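Local coordinates for mRNA export factor (Human herpesvirus 1, PDB 4YXP), which regulates viral gene expression as a homodimer, exporting intronless viral mRNAs from the nucleus and inhibiting host splicing, at residues L196-L199 with A200-E204. Sequence-based numbering, arbitrary orientation.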
loop_
_atom_site.group_PDB
_atom_site.type_symbol
_atom_site.label_atom_id
_atom_site.label_comp_id
_atom_site.label_asym_id
_atom_site.label_seq_id
_atom_site.Cartn_x
_atom_site.Cartn_y
_atom_site.Cartn_z
ATOM N N LEU B 196 -12.001 5.601 -9.483
ATOM C CA LEU B 196 -11.032 6.211 -8.579
ATOM C C LEU B 196 -9.858 6.809 -9.359
ATOM O O LEU B 196 -9.359 7.876 -9.009
ATOM C CB LEU B 196 -10.519 5.195 -7.556
ATOM C CG LEU B 196 -11.504 4.688 -6.499
ATOM C CD1 LEU B 196 -10.777 3.793 -5.508
ATOM C CD2 LEU B 196 -12.202 5.829 -5.769
ATOM N N ALA B 197 -9.417 6.125 -10.412
ATOM C CA ALA B 197 -8.302 6.622 -11.217
ATOM C C ALA B 197 -8.688 7.912 -11.937
ATOM O O ALA B 197 -7.889 8.846 -12.020
ATOM C CB ALA B 197 -7.852 5.573 -12.220
ATOM N N ARG B 198 -9.908 7.954 -12.463
ATOM C CA ARG B 198 -10.396 9.144 -13.149
ATOM C C ARG B 198 -10.478 10.312 -12.173
ATOM O O ARG B 198 -10.006 11.405 -12.464
ATOM C CB ARG B 198 -11.764 8.887 -13.785
ATOM C CG ARG B 198 -11.706 8.049 -15.052
ATOM C CD ARG B 198 -13.088 7.578 -15.491
ATOM N NE ARG B 198 -13.988 8.673 -15.853
ATOM C CZ ARG B 198 -14.096 9.196 -17.072
ATOM N NH1 ARG B 198 -13.347 8.747 -18.072
ATOM N NH2 ARG B 198 -14.956 10.182 -17.297
ATOM N N LEU B 199 -11.073 10.070 -11.010
ATOM C CA LEU B 199 -11.225 11.114 -10.006
ATOM C C LEU B 199 -9.853 11.598 -9.527
ATOM O O LEU B 199 -9.611 12.797 -9.439
ATOM C CB LEU B 199 -12.064 10.607 -8.830
ATOM C CG LEU B 199 -12.452 11.624 -7.756
ATOM C CD1 LEU B 199 -13.219 12.800 -8.355
ATOM C CD2 LEU B 199 -13.283 10.956 -6.672
ATOM N N ALA B 200 -8.953 10.663 -9.233
ATOM C CA ALA B 200 -7.611 11.023 -8.783
ATOM C C ALA B 200 -6.883 11.854 -9.836
ATOM O O ALA B 200 -6.147 12.787 -9.507
ATOM C CB ALA B 200 -6.807 9.775 -8.446
ATOM N N ASN B 201 -7.095 11.516 -11.102
ATOM C CA ASN B 201 -6.451 12.228 -12.200
ATOM C C ASN B 201 -6.878 13.693 -12.236
ATOM O O ASN B 201 -6.042 14.580 -12.378
ATOM C CB ASN B 201 -6.768 11.559 -13.540
ATOM C CG ASN B 201 -6.224 12.340 -14.722
ATOM O OD1 ASN B 201 -6.954 13.081 -15.385
ATOM N ND2 ASN B 201 -4.934 12.183 -14.988
ATOM N N ARG B 202 -8.177 13.944 -12.107
ATOM C CA ARG B 202 -8.685 15.314 -12.136
ATOM C C ARG B 202 -8.166 16.101 -10.936
ATOM O O ARG B 202 -7.886 17.297 -11.042
ATOM C CB ARG B 202 -10.214 15.336 -12.146
ATOM C CG ARG B 202 -10.859 14.512 -13.247
ATOM C CD ARG B 202 -10.490 14.995 -14.637
ATOM N NE ARG B 202 -11.252 14.283 -15.660
ATOM C CZ ARG B 202 -10.980 13.047 -16.077
ATOM N NH1 ARG B 202 -9.957 12.374 -15.564
ATOM N NH2 ARG B 202 -11.736 12.482 -17.009
ATOM N N VAL B 203 -8.046 15.433 -9.793
ATOM C CA VAL B 203 -7.530 16.078 -8.590
ATOM C C VAL B 203 -6.106 16.573 -8.831
ATOM O O VAL B 203 -5.787 17.730 -8.549
ATOM C CB VAL B 203 -7.582 15.127 -7.376
ATOM C CG1 VAL B 203 -6.777 15.689 -6.202
ATOM C CG2 VAL B 203 -9.027 14.892 -6.951
ATOM N N GLU B 204 -5.246 15.702 -9.352
ATOM C CA GLU B 204 -3.839 16.049 -9.508
ATOM C C GLU B 204 -3.626 17.059 -10.636
ATOM O O GLU B 204 -2.578 17.696 -10.701
ATOM C CB GLU B 204 -2.990 14.794 -9.749
ATOM C CG GLU B 204 -3.205 14.102 -11.085
ATOM C CD GLU B 204 -2.259 12.923 -11.283
ATOM O OE1 GLU B 204 -1.108 13.148 -11.713
ATOM O OE2 GLU B 204 -2.665 11.774 -11.003
#
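The last two turns of alpha-helix 188-204 carry R198 and R202 one turn apart on the same flank, in the folded C-terminal part of the protein. Four consecutive i to i+4 bonds establish the helical geometry. A200 N reaches L196 O at 2.8 Å, and N201 N meets A197 O at 2.9 Å but is the most bent of the four, with an N-H...O angle of 146°. R202 N to R198 O and V203 N to L199 O are each 3.1 Å long. The two arginines run side by side in the same direction. NH2 of R202 lies over one face of the R198 guanidinium, toward its rim, 4.0 Å from R198 NH2; the planes are 59° apart, which rules out a parallel stack. R202 reaches this place by folding at chi2 (-62°), with its CG 3.3 Å from R198 O; that oxygen lies obliquely to the R202 guanidinium, neither over its face nor at its edge. Two like charges at this spacing would be expected to repel, yet R198 is held by backbone carbonyls: its NE, NH1 and NH2 donate to T214, R180 and A213 respectively, and D6 of the second subunit adds a weak, long ion pair. Residues 196-204 fall within the CHC2-type zinc-finger region but away from the metal site. Their leucine side packs on helices 112-132 and 146-167, the latter also touched by A200, while their arginine side meets loops. The first torsion of L199 places CG beside the carbonyl carbon and sends the leucine toward T122, C126 and T146. V203 CG2, beside its own backbone N, lies 3.3 Å from L199 O, the acceptor of V203 N.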